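Long-range contacts in beta-galactosidase (Trichoderma reesei, PDB 3OGV), which probably hydrolyses terminal non-reducing beta-D-galactose residues from beta-D-galactosides, as a member of glycosyl hydrolase family 35: residues A[277-282]-A[306-311]; A[736-741]-A[750-755]; A[609-614]-A[642-647]. One frame throughout, in Å; residues are numbered along the deposited sequence. Where two conformers were deposited one is given.

Contact 1 of 3, residues A[277-282]-A[306-311]; sequences VEFQGG and VFYKNN. With PTQ (2-phenylethyl 1-thio-beta-D-galactopyranoside), chain E.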
loop_
_atom_site.group_PDB
_atom_site.type_symbol
_atom_site.label_atom_id
_atom_site.label_comp_id
_atom_site.label_asym_id
_atom_site.label_seq_id
_atom_site.Cartn_x
_atom_site.Cartn_y
_atom_site.Cartn_z
ATOM N N VAL A 277 4.043 13.366 -5.848
ATOM C CA VAL A 277 4.163 12.055 -6.397
ATOM C C VAL A 277 4.039 11.013 -5.231
ATOM O O VAL A 277 3.637 9.874 -5.553
ATOM C CB VAL A 277 5.507 11.894 -7.156
ATOM C CG1 VAL A 277 5.742 10.404 -7.611
ATOM C CG2 VAL A 277 5.345 12.766 -8.379
ATOM N N GLU A 278 4.286 11.393 -3.991
ATOM C CA GLU A 278 3.845 10.564 -2.854
ATOM C C GLU A 278 3.326 11.532 -1.856
ATOM O O GLU A 278 4.028 12.465 -1.383
ATOM C CB GLU A 278 4.984 9.764 -2.211
ATOM C CG GLU A 278 5.636 8.803 -3.136
ATOM C CD GLU A 278 6.845 8.189 -2.415
ATOM O OE1 GLU A 278 6.852 8.055 -1.209
ATOM O OE2 GLU A 278 7.687 7.671 -3.159
ATOM N N PHE A 279 2.078 11.338 -1.387
ATOM C CA PHE A 279 1.596 12.125 -0.279
ATOM C C PHE A 279 0.950 11.154 0.745
ATOM O O PHE A 279 0.257 10.179 0.342
ATOM C CB PHE A 279 0.520 13.193 -0.705
ATOM C CG PHE A 279 0.263 14.193 0.412
ATOM C CD1 PHE A 279 1.133 15.216 0.683
ATOM C CD2 PHE A 279 -0.816 13.981 1.290
ATOM C CE1 PHE A 279 0.907 16.075 1.720
ATOM C CE2 PHE A 279 -1.051 14.756 2.345
ATOM C CZ PHE A 279 -0.193 15.808 2.606
ATOM N N GLN A 280 1.168 11.435 2.001
ATOM C CA GLN A 280 0.791 10.541 3.128
ATOM C C GLN A 280 -0.614 9.985 3.067
ATOM O O GLN A 280 -1.609 10.787 3.080
ATOM C CB GLN A 280 0.987 11.327 4.397
ATOM C CG GLN A 280 0.744 10.584 5.652
ATOM C CD GLN A 280 1.625 11.060 6.757
ATOM O OE1 GLN A 280 1.913 12.250 6.920
ATOM N NE2 GLN A 280 2.042 10.093 7.646
ATOM N N GLY A 281 -0.733 8.687 2.947
ATOM C CA GLY A 281 -1.993 7.914 3.018
ATOM C C GLY A 281 -1.974 6.972 4.229
ATOM O O GLY A 281 -2.967 6.210 4.373
ATOM N N GLY A 282 -0.941 7.004 5.061
ATOM C CA GLY A 282 -0.874 6.169 6.266
ATOM C C GLY A 282 0.523 6.301 6.770
ATOM O O GLY A 282 1.179 7.367 6.655
ATOM N N VAL A 306 -8.485 17.852 5.911
ATOM C CA VAL A 306 -7.677 19.064 6.136
ATOM C C VAL A 306 -6.468 19.090 5.209
ATOM O O VAL A 306 -6.170 20.064 4.505
ATOM C CB VAL A 306 -7.278 19.188 7.627
ATOM C CG1 VAL A 306 -6.363 20.375 7.852
ATOM C CG2 VAL A 306 -8.548 19.323 8.509
ATOM N N PHE A 307 -5.667 18.003 5.231
ATOM C CA PHE A 307 -4.373 18.018 4.507
ATOM C C PHE A 307 -4.578 17.853 3.027
ATOM O O PHE A 307 -3.833 18.456 2.224
ATOM C CB PHE A 307 -3.416 16.900 5.011
ATOM C CG PHE A 307 -2.763 17.230 6.310
ATOM C CD1 PHE A 307 -3.345 16.946 7.500
ATOM C CD2 PHE A 307 -1.490 17.790 6.316
ATOM C CE1 PHE A 307 -2.760 17.258 8.750
ATOM C CE2 PHE A 307 -0.845 18.077 7.528
ATOM C CZ PHE A 307 -1.454 17.816 8.756
ATOM N N TYR A 308 -5.559 17.045 2.532
ATOM C CA TYR A 308 -5.640 16.890 1.103
ATOM C C TYR A 308 -6.259 18.140 0.415
ATOM O O TYR A 308 -5.795 18.559 -0.646
ATOM C CB TYR A 308 -6.398 15.652 0.663
ATOM C CG TYR A 308 -5.783 14.332 1.094
ATOM C CD1 TYR A 308 -4.578 14.259 1.826
ATOM C CD2 TYR A 308 -6.391 13.156 0.756
ATOM C CE1 TYR A 308 -4.017 12.967 2.203
ATOM C CE2 TYR A 308 -5.842 11.866 1.119
ATOM C CZ TYR A 308 -4.674 11.872 1.828
ATOM O OH TYR A 308 -4.155 10.617 2.144
ATOM N N LYS A 309 -7.213 18.747 1.126
ATOM C CA LYS A 309 -7.759 20.037 0.576
ATOM C C LYS A 309 -6.712 21.157 0.657
ATOM O O LYS A 309 -6.695 22.034 -0.204
ATOM C CB LYS A 309 -9.059 20.450 1.314
ATOM C CG LYS A 309 -10.159 19.413 1.002
ATOM C CD LYS A 309 -11.484 19.845 1.700
ATOM C CE LYS A 309 -12.397 18.594 1.519
ATOM N NZ LYS A 309 -13.730 18.954 2.144
ATOM N N ASN A 310 -5.760 21.040 1.596
ATOM C CA ASN A 310 -4.660 22.015 1.644
ATOM C C ASN A 310 -3.754 21.854 0.428
ATOM O O ASN A 310 -3.139 22.843 -0.032
ATOM C CB ASN A 310 -3.850 21.846 2.956
ATOM C CG ASN A 310 -2.754 22.829 3.071
ATOM O OD1 ASN A 310 -3.008 24.024 3.217
ATOM N ND2 ASN A 310 -1.501 22.336 3.149
ATOM N N ASN A 311 -3.625 20.660 -0.136
ATOM C CA ASN A 311 -2.903 20.493 -1.366
ATOM C C ASN A 311 -3.641 21.024 -2.588
ATOM O O ASN A 311 -3.020 21.540 -3.505
ATOM C CB ASN A 311 -2.523 18.980 -1.583
ATOM C CG ASN A 311 -1.583 18.485 -0.489
ATOM O OD1 ASN A 311 -0.787 19.235 0.064
ATOM N ND2 ASN A 311 -1.727 17.181 -0.213
HETATM C C1 PTQ E . 9.277 7.578 0.663
HETATM O O1 PTQ E . 8.974 7.083 1.992
HETATM S S1 PTQ E . 10.642 8.794 0.891
HETATM C C2 PTQ E . 9.714 6.522 -0.295
HETATM O O2 PTQ E . 9.906 7.015 -1.591
HETATM C C3 PTQ E . 8.795 5.299 -0.310
HETATM O O3 PTQ E . 9.388 4.255 -1.022
HETATM C C4 PTQ E . 8.416 4.897 1.102
HETATM O O4 PTQ E . 9.638 4.347 1.692
HETATM C C5 PTQ E . 7.910 6.012 1.947
HETATM O O5 PTQ E . 6.649 4.764 3.502
HETATM C C6 PTQ E . 7.667 5.837 3.410
HETATM C C7 PTQ E . 9.846 10.023 1.955
HETATM C C8 PTQ E . 10.816 11.008 2.553
HETATM C C9 PTQ E . 10.145 11.968 3.452
HETATM C C10 PTQ E . 10.005 11.669 4.803
HETATM C C11 PTQ E . 9.302 12.583 5.616
HETATM C C12 PTQ E . 8.755 13.755 5.048
HETATM C C13 PTQ E . 8.893 13.981 3.701
HETATM C C14 PTQ E . 9.518 13.100 2.914
HETATM O O HOH W 1 -5.427 8.121 2.786
#

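Contact 2 of 3, residues A[736-741]-A[750-755]; sequences SAFASS and GSFTGF. With MAN (alpha-D-mannopyranose), chain C.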
loop_
_atom_site.group_PDB
_atom_site.type_symbol
_atom_site.label_atom_id
_atom_site.label_comp_id
_atom_site.label_asym_id
_atom_site.label_seq_id
_atom_site.Cartn_x
_atom_site.Cartn_y
_atom_site.Cartn_z
ATOM N N SER A 736 17.094 -5.347 12.711
ATOM C CA SER A 736 16.252 -5.020 13.874
ATOM C C SER A 736 15.315 -6.187 14.163
ATOM O O SER A 736 14.697 -6.746 13.291
ATOM C CB SER A 736 15.366 -3.787 13.606
ATOM O OG SER A 736 16.086 -2.756 13.117
ATOM N N ALA A 737 15.152 -6.495 15.432
ATOM C CA ALA A 737 14.225 -7.527 15.978
ATOM C C ALA A 737 14.603 -8.970 15.598
ATOM O O ALA A 737 13.822 -9.911 15.713
ATOM C CB ALA A 737 12.746 -7.264 15.604
ATOM N N PHE A 738 15.896 -9.180 15.217
ATOM C CA PHE A 738 16.368 -10.552 14.988
ATOM C C PHE A 738 16.598 -11.241 16.370
ATOM O O PHE A 738 16.565 -10.629 17.427
ATOM C CB PHE A 738 17.688 -10.557 14.144
ATOM C CG PHE A 738 18.943 -10.436 15.011
ATOM C CD1 PHE A 738 19.237 -9.250 15.703
ATOM C CD2 PHE A 738 19.872 -11.488 15.043
ATOM C CE1 PHE A 738 20.411 -9.140 16.519
ATOM C CE2 PHE A 738 21.059 -11.395 15.826
ATOM C CZ PHE A 738 21.352 -10.253 16.540
ATOM N N ALA A 739 16.867 -12.542 16.210
ATOM C CA ALA A 739 17.342 -13.307 17.444
ATOM C C ALA A 739 18.417 -14.275 16.903
ATOM O O ALA A 739 18.530 -14.583 15.740
ATOM C CB ALA A 739 16.168 -14.168 18.016
ATOM N N SER A 740 19.171 -14.817 17.913
ATOM C CA SER A 740 20.150 -15.866 17.586
ATOM C C SER A 740 20.229 -16.875 18.767
ATOM O O SER A 740 19.992 -16.473 19.886
ATOM C CB SER A 740 21.528 -15.231 17.196
ATOM O OG SER A 740 22.064 -14.363 18.215
ATOM N N SER A 741 20.540 -18.132 18.406
ATOM C CA SER A 741 20.608 -19.191 19.445
ATOM C C SER A 741 21.866 -20.026 19.160
ATOM O O SER A 741 22.239 -20.218 18.008
ATOM C CB SER A 741 19.409 -20.128 19.392
ATOM O OG SER A 741 18.190 -19.396 19.663
ATOM N N GLY A 750 22.858 -20.738 24.799
ATOM C CA GLY A 750 22.098 -19.557 25.153
ATOM C C GLY A 750 21.518 -18.929 23.860
ATOM O O GLY A 750 21.842 -19.301 22.786
ATOM N N SER A 751 20.625 -17.976 24.093
ATOM C CA SER A 751 20.026 -17.168 22.980
ATOM C C SER A 751 20.137 -15.685 23.287
ATOM O O SER A 751 20.034 -15.232 24.413
ATOM C CB SER A 751 18.503 -17.501 22.855
ATOM O OG SER A 751 18.271 -18.798 22.315
ATOM N N PHE A 752 20.298 -14.920 22.193
ATOM C CA PHE A 752 19.998 -13.504 22.201
ATOM C C PHE A 752 18.545 -13.386 21.748
ATOM O O PHE A 752 18.209 -13.725 20.609
ATOM C CB PHE A 752 20.871 -12.671 21.239
ATOM C CG PHE A 752 20.403 -11.259 21.197
ATOM C CD1 PHE A 752 20.556 -10.441 22.279
ATOM C CD2 PHE A 752 19.891 -10.716 19.999
ATOM C CE1 PHE A 752 20.058 -9.141 22.261
ATOM C CE2 PHE A 752 19.425 -9.415 19.959
ATOM C CZ PHE A 752 19.511 -8.642 21.033
ATOM N N THR A 753 17.670 -12.952 22.692
ATOM C CA THR A 753 16.244 -13.088 22.371
ATOM C C THR A 753 15.646 -11.867 21.654
ATOM O O THR A 753 14.506 -11.989 21.177
ATOM C CB THR A 753 15.434 -13.376 23.678
ATOM O OG1 THR A 753 15.701 -12.354 24.653
ATOM C CG2 THR A 753 15.865 -14.717 24.284
ATOM N N GLY A 754 16.433 -10.827 21.465
ATOM C CA GLY A 754 16.023 -9.759 20.556
ATOM C C GLY A 754 15.185 -8.652 21.195
ATOM O O GLY A 754 14.479 -8.825 22.199
ATOM N N PHE A 755 15.209 -7.492 20.549
ATOM C CA PHE A 755 14.272 -6.406 20.911
ATOM C C PHE A 755 14.239 -5.473 19.711
ATOM O O PHE A 755 15.062 -5.517 18.791
ATOM C CB PHE A 755 14.546 -5.681 22.223
ATOM C CG PHE A 755 15.962 -5.197 22.435
ATOM C CD1 PHE A 755 16.971 -6.064 22.918
ATOM C CD2 PHE A 755 16.284 -3.840 22.254
ATOM C CE1 PHE A 755 18.244 -5.609 23.171
ATOM C CE2 PHE A 755 17.621 -3.371 22.477
ATOM C CZ PHE A 755 18.607 -4.283 22.953
HETATM C C1 MAN C . 14.049 -2.887 27.110
HETATM C C2 MAN C . 14.222 -1.832 28.181
HETATM C C3 MAN C . 15.313 -0.796 27.876
HETATM C C4 MAN C . 16.605 -1.547 27.496
HETATM C C5 MAN C . 16.283 -2.493 26.327
HETATM C C6 MAN C . 17.519 -3.374 26.036
HETATM O O2 MAN C . 14.512 -2.512 29.394
HETATM O O3 MAN C . 15.430 0.068 29.046
HETATM O O4 MAN C . 17.768 -0.782 27.151
HETATM O O5 MAN C . 15.295 -3.393 26.771
HETATM O O6 MAN C . 18.085 -4.034 27.163
HETATM O O HOH W 2 16.829 -7.934 18.178
#

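Contact 3 of 3, residues A[609-614]-A[642-647]; sequences TTPLEI and IAHPAI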
loop_
_atom_site.group_PDB
_atom_site.type_symbol
_atom_site.label_atom_id
_atom_site.label_comp_id
_atom_site.label_asym_id
_atom_site.label_seq_id
_atom_site.Cartn_x
_atom_site.Cartn_y
_atom_site.Cartn_z
ATOM N N THR A 609 -27.477 -4.853 4.401
ATOM C CA THR A 609 -28.658 -4.630 3.545
ATOM C C THR A 609 -28.863 -3.117 3.328
ATOM O O THR A 609 -28.569 -2.291 4.155
ATOM C CB THR A 609 -29.932 -5.247 4.233
ATOM O OG1 THR A 609 -30.045 -4.630 5.506
ATOM C CG2 THR A 609 -29.755 -6.758 4.372
ATOM N N THR A 610 -29.346 -2.862 2.121
ATOM C CA THR A 610 -29.589 -1.445 1.753
ATOM C C THR A 610 -30.434 -1.522 0.471
ATOM O O THR A 610 -30.245 -2.376 -0.387
ATOM C CB THR A 610 -28.211 -0.749 1.405
ATOM O OG1 THR A 610 -28.492 0.593 0.920
ATOM C CG2 THR A 610 -27.428 -1.493 0.302
ATOM N N PRO A 611 -31.304 -0.504 0.229
ATOM C CA PRO A 611 -31.861 -0.298 -1.124
ATOM C C PRO A 611 -30.824 0.349 -2.047
ATOM O O PRO A 611 -29.693 0.758 -1.546
ATOM C CB PRO A 611 -32.987 0.698 -0.892
ATOM C CG PRO A 611 -32.785 1.240 0.350
ATOM C CD PRO A 611 -31.732 0.503 1.169
ATOM N N LEU A 612 -31.097 0.355 -3.318
ATOM C CA LEU A 612 -30.257 1.115 -4.285
ATOM C C LEU A 612 -31.115 2.073 -4.986
ATOM O O LEU A 612 -32.203 1.682 -5.473
ATOM C CB LEU A 612 -29.677 0.199 -5.351
ATOM C CG LEU A 612 -28.526 -0.727 -5.088
ATOM C CD1 LEU A 612 -28.221 -1.400 -6.452
ATOM C CD2 LEU A 612 -27.386 0.004 -4.491
ATOM N N GLU A 613 -30.704 3.338 -5.118
ATOM C CA GLU A 613 -31.405 4.323 -5.907
ATOM C C GLU A 613 -30.555 4.705 -7.101
ATOM O O GLU A 613 -29.330 5.014 -6.914
ATOM C CB GLU A 613 -31.701 5.533 -5.027
ATOM C CG GLU A 613 -32.467 6.682 -5.770
ATOM C CD GLU A 613 -32.579 7.869 -4.820
ATOM O OE1 GLU A 613 -31.592 8.216 -4.086
ATOM O OE2 GLU A 613 -33.665 8.442 -4.748
ATOM N N ILE A 614 -31.041 4.583 -8.277
ATOM C CA ILE A 614 -30.307 4.822 -9.482
ATOM C C ILE A 614 -30.790 6.086 -10.125
ATOM O O ILE A 614 -32.014 6.272 -10.385
ATOM C CB ILE A 614 -30.473 3.709 -10.505
ATOM C CG1 ILE A 614 -30.529 2.291 -9.950
ATOM C CG2 ILE A 614 -29.522 3.892 -11.699
ATOM C CD1 ILE A 614 -29.423 1.922 -9.465
ATOM N N ILE A 642 -35.790 2.990 -7.709
ATOM C CA ILE A 642 -35.488 2.525 -6.386
ATOM C C ILE A 642 -35.682 1.034 -6.366
ATOM O O ILE A 642 -36.792 0.533 -6.605
ATOM C CB ILE A 642 -36.327 3.181 -5.325
ATOM C CG1 ILE A 642 -36.235 4.753 -5.433
ATOM C CG2 ILE A 642 -35.943 2.637 -3.940
ATOM C CD1 ILE A 642 -37.358 5.326 -4.695
ATOM N N ALA A 643 -34.599 0.278 -6.106
ATOM C CA ALA A 643 -34.595 -1.155 -6.204
ATOM C C ALA A 643 -34.150 -1.718 -4.832
ATOM O O ALA A 643 -33.522 -1.080 -3.995
ATOM C CB ALA A 643 -33.651 -1.633 -7.274
ATOM N N HIS A 644 -34.547 -2.996 -4.659
ATOM C CA HIS A 644 -34.322 -3.644 -3.344
ATOM C C HIS A 644 -33.696 -5.029 -3.601
ATOM O O HIS A 644 -34.341 -6.114 -3.542
ATOM C CB HIS A 644 -35.693 -3.828 -2.623
ATOM C CG HIS A 644 -36.303 -2.479 -2.319
ATOM N ND1 HIS A 644 -35.908 -1.710 -1.279
ATOM C CD2 HIS A 644 -37.193 -1.709 -3.014
ATOM C CE1 HIS A 644 -36.564 -0.548 -1.252
ATOM N NE2 HIS A 644 -37.350 -0.555 -2.316
ATOM N N PRO A 645 -32.415 -5.072 -4.005
ATOM C CA PRO A 645 -31.747 -6.341 -4.253
ATOM C C PRO A 645 -31.790 -7.244 -2.994
ATOM O O PRO A 645 -31.699 -6.815 -1.911
ATOM C CB PRO A 645 -30.263 -5.907 -4.583
ATOM C CG PRO A 645 -30.134 -4.544 -4.117
ATOM C CD PRO A 645 -31.484 -3.903 -4.080
ATOM N N ALA A 646 -31.835 -8.538 -3.298
ATOM C CA ALA A 646 -31.805 -9.560 -2.226
ATOM C C ALA A 646 -30.351 -9.513 -1.650
ATOM O O ALA A 646 -29.353 -9.481 -2.449
ATOM C CB ALA A 646 -32.082 -10.881 -2.837
ATOM N N ILE A 647 -30.210 -9.314 -0.400
ATOM C CA ILE A 647 -28.916 -9.253 0.278
ATOM C C ILE A 647 -28.984 -10.150 1.500
ATOM O O ILE A 647 -29.550 -9.773 2.481
ATOM C CB ILE A 647 -28.533 -7.805 0.657
ATOM C CG1 ILE A 647 -28.390 -6.893 -0.581
ATOM C CG2 ILE A 647 -27.167 -7.812 1.455
ATOM C CD1 ILE A 647 -28.422 -5.435 -0.165
HETATM O O HOH W 3 -32.206 -4.281 -0.838
#

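Contact 1 of 3, residues A[277-282]-A[306-311]
Asn311 approaches the face of the Phe279 ring end-on with its amide nitrogen: ND2 stands over the ring centre, 3.4 Å from CE1 of Phe279, with the amide plane nearly perpendicular to the ring. This places the nitrogen end of the amide on the pi cloud, where an N-H could point into it. Phe279 reaches out to the helix because its CG is anti to the backbone N (chi1 -168°).

The apolar contacts gather at the rim of the same ring. CE2 of Phe279 lies 3.5 Å from CE1 of Tyr308, which sits in the plane of the Phe279 ring. The two planes are 80° apart, yet neither ring lies over the other's face, so the pair is rim to rim and not a T-shaped stack. CB of Phe307 adds a looser contact, 4.2 Å from CE2 of Phe279.

A single direct hydrogen bond joins the segments, from Tyr308 OH to Gln280 O at 2.7 Å; the acceptor lies at the edge of the tyrosine ring, near its plane. A water donates to Tyr308 OH at 2.9 Å, giving the hydroxyl one bond as donor and one as acceptor. The Gln280 amide is gripped separately: NE2 bonds Gly282 O at 3.0 Å and also Gly243 O, while OE1 accepts from Leu242 N.

Next to Phe279, Glu278 serves the galactose site, its OE2 accepting from O2 of the bound thiogalactoside at 2.8 Å; Arg114, Asn215 and Tyr240 hold its carboxylate. In this TIM-barrel domain, strand 275-280 runs parallel between strands 236-239 and 318-321. Helix 301-313 is the crossover helix leading from it to strand 318-321, with Phe303 also packing on Phe279 and Leu362 of helix 357-369 touching Tyr308.

Contact 2 of 3, residues A[736-741]-A[750-755]
Phe738 brings the CE1 corner of its ring against the Phe752 ring, 3.6 Å from CE2 of Phe752. The planes meet at 38°, too oblique for a stack or an edge-to-face pair. Although the CB of Phe738 points away from the partner segment, its CG lies between the backbone N and the carbonyl carbon (chi1 88°), and this swings the ring back. Ala761 touches both rings. On one face of Phe752, its own chain folds Gly754 N over the ring centre.

The inner ends of the two segments, 740-741 and 750-752, lie on the antiparallel hairpin of strands 740-744 and 747-752, at one margin of a five-stranded sheet in an all-beta domain. Ser740 and Phe752 form a hydrogen-bonded pair: Ser740 N to Phe752 O is 3.1 Å, and Phe752 N to Ser740 O 2.8 Å. In the next, non-hydrogen-bonded pair, Ser741 OG donates to Ser751 OG at 2.7 Å; Trp961 NE1 and Leu963 O continue this polar chain.

Beyond the strands, a water accepts from Phe755 N at 2.9 Å and donates to Phe738 O. Gly754 passes so close that a CB there would clash with Phe738 O. Over one face of Phe755, offset toward the rim, lies C6 of a glycan mannose, 3.4 Å from CZ of Phe755. Replacing Phe755 with an alanine would probably leave that sugar without its aromatic platform.

Contact 3 of 3, residues A[609-614]-A[642-647]
Leu612 and Ala643 satisfy each other's backbone groups as a hydrogen-bonded antiparallel pair. Leu612 N donates to Ala643 O at 2.9 Å with 170° at the hydrogen, and Ala643 N returns a bond to Leu612 O at 2.8 Å and 174°; both are close to straight. Leu612 O also receives a CA-H contact from CA of Ile642, 3.5 Å away.

Past this pair the direct bonding gives way: Pro645, opposite Thr610, has no N-H to offer to Thr610 O. A water takes over, donating at 2.8 Å both to Thr610 O and to Pro645 O and so bridging two acceptors that cannot bond each other. Pro611 O accepts a hydrogen bond from Thr610 OG1 of its own segment at 2.7 Å, in the carbonyl plane and on a lone pair; with OG1 anti to its own backbone N (chi1 174°), the hydroxyl lies beside the carbonyl carbon and reaches forward to that oxygen. The carboxylate of Glu613 finds its partners outside the pair, in a salt bridge to Arg537 and a bond from Asn585.

Apolar groups fill in around these bonds. CD1 of Ile647 presses on the backbone of Thr610, 3.6 Å from Thr610 N, while its CG2 meets the methyl of Thr609. Pro611 CB lies obliquely against the His644 ring, and Leu612 packs against Pro645 on the face where Phe606 also touches both.

The arrangement is an antiparallel strand pairing within a mixed beta sheet: strand 641-643 ends a meander through 623-626 and 629-635 and lies beside strand 612-615, whose other neighbour is 583-585.

From the N terminus the three contacts come strictly in series, none enclosing or crossing another. Contact 1 closes a loop of 23 residues, with helical but no strand segments, and ties a barrel strand to its crossover helix in the catalytic TIM-barrel domain. Contact 3 follows: its 27-residue loop includes two strands of the mixed sheet that its own strands join. Contact 2 comes last and closes the shortest loop, eight residues round a hairpin turn in a later all-beta domain. Centres of contacts 2 and 3 are about 55 Å apart, on opposite sides of the chain's centre; contact 1 lies about 38 Å and 34 Å from them respectively, centre to centre, and no two touch.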